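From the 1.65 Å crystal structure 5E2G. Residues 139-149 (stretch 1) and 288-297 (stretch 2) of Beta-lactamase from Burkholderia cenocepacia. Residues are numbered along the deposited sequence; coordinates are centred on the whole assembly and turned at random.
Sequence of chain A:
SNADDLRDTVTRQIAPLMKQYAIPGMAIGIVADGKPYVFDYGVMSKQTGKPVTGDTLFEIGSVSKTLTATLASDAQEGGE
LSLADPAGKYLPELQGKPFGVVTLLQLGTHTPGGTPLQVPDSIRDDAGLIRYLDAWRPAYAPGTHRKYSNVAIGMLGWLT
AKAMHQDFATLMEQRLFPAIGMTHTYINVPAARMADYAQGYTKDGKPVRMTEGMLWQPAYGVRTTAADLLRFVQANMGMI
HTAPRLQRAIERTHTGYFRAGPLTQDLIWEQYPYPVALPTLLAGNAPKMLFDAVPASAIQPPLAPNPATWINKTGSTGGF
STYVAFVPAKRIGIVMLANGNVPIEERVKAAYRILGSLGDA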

# COMPACT_ATOMS: atom_id res chain seq x y z
N ALA A 139 10.25 12.99 18.23
CA ALA A 139 11.52 12.47 18.72
C ALA A 139 12.69 12.96 17.89
O ALA A 139 13.81 13.10 18.41
N TYR A 140 12.45 13.24 16.61
CA TYR A 140 13.49 13.64 15.69
C TYR A 140 13.01 14.84 14.88
O TYR A 140 11.81 15.08 14.74
N ALA A 141 13.96 15.60 14.34
CA ALA A 141 13.61 16.63 13.38
C ALA A 141 12.91 16.00 12.18
O ALA A 141 13.19 14.85 11.82
N PRO A 142 11.99 16.73 11.54
CA PRO A 142 11.30 16.16 10.37
C PRO A 142 12.28 15.83 9.25
O PRO A 142 13.24 16.56 9.00
N GLY A 143 12.04 14.69 8.60
CA GLY A 143 12.82 14.32 7.44
C GLY A 143 14.20 13.76 7.72
O GLY A 143 15.03 13.75 6.82
N THR A 144 14.47 13.28 8.94
CA THR A 144 15.76 12.71 9.27
C THR A 144 15.70 11.25 9.70
O THR A 144 16.75 10.59 9.71
N HIS A 145 14.54 10.74 10.10
CA HIS A 145 14.44 9.35 10.52
C HIS A 145 13.17 8.75 9.97
O HIS A 145 12.11 9.38 9.98
N ARG A 146 13.27 7.51 9.51
CA ARG A 146 12.14 6.79 8.95
C ARG A 146 11.56 5.89 10.03
O ARG A 146 12.27 5.03 10.58
N LYS A 147 10.27 6.06 10.32
CA LYS A 147 9.62 5.32 11.39
C LYS A 147 8.20 5.01 10.93
O LYS A 147 7.41 5.93 10.71
N TYR A 148 7.90 3.72 10.79
CA TYR A 148 6.61 3.29 10.27
C TYR A 148 5.48 3.68 11.21
O TYR A 148 5.56 3.44 12.42
N SER A 149 4.42 4.27 10.66
CA SER A 149 3.37 4.89 11.47
C SER A 149 2.10 5.17 10.67
O SER A 149 2.15 5.72 9.56
N LYS A 288 13.15 -4.94 11.59
CA LYS A 288 13.85 -3.72 11.97
C LYS A 288 13.35 -2.51 11.19
O LYS A 288 13.26 -1.40 11.73
N MSE A 289 13.02 -2.70 9.92
CA MSE A 289 12.50 -1.61 9.11
C MSE A 289 11.14 -1.18 9.63
O MSE A 289 10.83 0.00 9.71
N LEU A 290 10.35 -2.18 10.02
CA LEU A 290 8.95 -1.93 10.36
C LEU A 290 8.77 -1.24 11.70
O LEU A 290 7.82 -0.46 11.87
N PHE A 291 9.65 -1.49 12.67
CA PHE A 291 9.42 -1.01 14.02
C PHE A 291 10.43 -0.01 14.54
O PHE A 291 10.11 0.71 15.49
N ASP A 292 11.62 0.07 13.96
CA ASP A 292 12.66 0.95 14.46
C ASP A 292 12.62 2.30 13.75
O ASP A 292 11.99 2.46 12.71
N ALA A 293 13.33 3.27 14.33
CA ALA A 293 13.47 4.61 13.77
C ALA A 293 14.80 4.68 13.03
O ALA A 293 15.83 5.09 13.58
N VAL A 294 14.78 4.28 11.77
CA VAL A 294 16.00 4.15 10.98
C VAL A 294 16.44 5.54 10.53
O VAL A 294 15.60 6.32 10.06
N PRO A 295 17.72 5.90 10.67
CA PRO A 295 18.19 7.15 10.07
C PRO A 295 17.97 7.14 8.57
O PRO A 295 18.23 6.14 7.89
N ALA A 296 17.47 8.25 8.05
CA ALA A 296 17.06 8.35 6.66
C ALA A 296 17.78 9.53 6.02
O ALA A 296 17.64 10.66 6.49
N SER A 297 18.54 9.27 4.97
CA SER A 297 19.28 10.34 4.31
C SER A 297 18.51 10.79 3.07
O SER A 297 18.12 9.97 2.24

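The two stretches meet as a short antiparallel β pairing held by three backbone hydrogen bonds, around which a modest set of side chains, one buried arginine foremost, fills the remaining space and recruits three bridging waters. The backbone bonds run from Ala296 N to Thr144 O (3.0 Å), from Arg146 N to Val294 O (2.7 Å) and from Val294 N to Arg146 O (2.9 Å), so Arg146 and Val294 form a hydrogen-bonded pair and His145 and Pro295 the adjacent non-hydrogen-bonded one.

His145 and Pro295 send their side chains to the same face of the sheet. With chi1 m, the imidazole lies beside the proline, His145 CD2 4.1 Å from Pro295 CG, while Ala293 O sits near the plane of the ring at its edge, 3.8 Å from His145 CD2. The other side of the imidazole is tied within its own stretch: His145 ND1 donates to Thr144 OG1 (2.8 Å), and Thr144, in the p rotamer, donates in turn from OG1 to Ala141 O (2.9 Å) within the type II turn from Ala141 to Thr144. Tyr140 (m) points toward the second stretch and rests its ring obliquely on Ala293, CE2 to CB 3.7 Å. Water 1 donates to Ala293 O (2.9 Å) and reaches Tyr140 OH only weakly (3.5 Å).

Arg146 and Val294 occupy the opposite face. Arg146 is extended, with chi1 to chi3 all t, and this carries its guanidinium to the helical end of the second stretch, where NH1 comes within 3.3 Å of CE of selenomethionine Met289. The Met289 side chain leaves its CA sideways, but its mmm conformation brings its end nearer. Water 3 completes this corner by accepting from Arg146 NH1 (2.8 Å) and donating to Arg146 O (2.9 Å) and Met289 O (2.9 Å); Arg146 NE and NH2 are satisfied elsewhere in the structure. The small side chain of Ala296 points toward the first stretch, its CB 4.1 Å from Arg146 CB. Its carbonyl accepts from water 2 (3.0 Å to Ala296 O), which also makes a weak bond to Gly143 O (3.4 Å).

Past the pairing, contacts are chiefly between side-chain carbons and backbone carbonyls. Lys147 (chi1 t, chi2 p) lays its aliphatic chain along the end of the helix, with CD 3.4 Å from Asp292 O and CE 3.3 Å from Phe291 O. Tyr148 points toward the second stretch and places CB 3.1 Å from Leu290 O, but its off-rotamer chi1 of -149° leads the phenol away, and its OH is hydrogen-bonded elsewhere in the structure.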

# COMPACT_ATOMS: atom_id res chain seq x y z
CB ALA A 139 11.49 10.94 18.73
CB TYR A 140 13.86 12.49 14.73
CG TYR A 140 14.43 11.27 15.41
CD1 TYR A 140 15.75 11.24 15.81
CD2 TYR A 140 13.65 10.15 15.66
CE1 TYR A 140 16.30 10.14 16.42
CE2 TYR A 140 14.19 9.03 16.28
CZ TYR A 140 15.52 9.04 16.66
OH TYR A 140 16.09 7.94 17.28
CB ALA A 141 14.85 17.39 12.93
CB PRO A 142 10.33 17.27 9.96
CG PRO A 142 10.15 18.12 11.18
CD PRO A 142 11.44 18.04 11.93
CB THR A 144 16.45 13.49 10.41
OG1 THR A 144 15.68 13.37 11.61
CG2 THR A 144 16.62 14.94 10.06
CB HIS A 145 14.47 9.23 12.04
CG HIS A 145 15.81 9.54 12.63
ND1 HIS A 145 16.32 10.82 12.68
CD2 HIS A 145 16.76 8.73 13.17
CE1 HIS A 145 17.53 10.79 13.22
NE2 HIS A 145 17.81 9.54 13.54
CB ARG A 146 12.55 5.96 7.74
CG ARG A 146 11.39 5.23 7.08
CD ARG A 146 11.89 4.40 5.91
NE ARG A 146 10.83 3.68 5.21
CZ ARG A 146 10.29 2.54 5.63
NH1 ARG A 146 10.68 1.98 6.77
NH2 ARG A 146 9.33 1.97 4.91
CB LYS A 147 9.62 6.13 12.69
CG LYS A 147 8.83 5.51 13.82
CD LYS A 147 9.42 4.19 14.22
CE LYS A 147 8.61 3.59 15.33
NZ LYS A 147 8.69 4.44 16.54
CB TYR A 148 6.62 1.78 10.06
CG TYR A 148 5.74 1.37 8.91
CD1 TYR A 148 6.10 1.68 7.61
CD2 TYR A 148 4.54 0.70 9.13
CE1 TYR A 148 5.30 1.34 6.55
CE2 TYR A 148 3.73 0.33 8.07
CZ TYR A 148 4.12 0.66 6.78
OH TYR A 148 3.34 0.31 5.71
CB SER A 149 3.90 6.18 12.10
OG SER A 149 2.85 7.00 12.59
CB LYS A 288 15.36 -3.88 11.73
CG LYS A 288 16.13 -2.56 11.86
CD LYS A 288 17.58 -2.66 11.38
CE LYS A 288 18.45 -3.43 12.37
NZ LYS A 288 18.24 -4.90 12.33
CB MSE A 289 12.40 -2.03 7.64
CG MSE A 289 13.74 -2.26 6.98
SE MSE A 289 14.86 -0.68 7.11
CE MSE A 289 13.63 0.63 6.41
CB LEU A 290 8.18 -3.25 10.34
CG LEU A 290 7.67 -3.69 8.97
CD1 LEU A 290 8.74 -4.39 8.14
CD2 LEU A 290 6.43 -4.56 9.14
CB PHE A 291 9.36 -2.20 14.99
CG PHE A 291 8.30 -3.21 14.63
CD1 PHE A 291 6.96 -2.95 14.88
CD2 PHE A 291 8.65 -4.42 14.03
CE1 PHE A 291 5.99 -3.87 14.55
CE2 PHE A 291 7.68 -5.34 13.70
CZ PHE A 291 6.34 -5.07 13.95
CB ASP A 292 14.04 0.30 14.29
CG ASP A 292 14.17 -1.01 15.06
OD1 ASP A 292 13.22 -1.40 15.76
OD2 ASP A 292 15.24 -1.64 14.96
CB ALA A 293 13.39 5.66 14.87
CB VAL A 294 15.76 3.24 9.78
CG1 VAL A 294 17.05 3.02 9.00
CG2 VAL A 294 15.18 1.91 10.23
CB PRO A 295 19.68 7.17 10.44
CG PRO A 295 19.74 6.38 11.70
CD PRO A 295 18.74 5.28 11.53
CB ALA A 296 15.55 8.54 6.55
CB SER A 297 20.70 9.91 3.95
OG SER A 297 20.72 8.62 3.39
O HOH W 1 17.78 5.27 15.78
O HOH W 2 18.45 13.54 6.54
O HOH W 3 12.16 2.54 9.04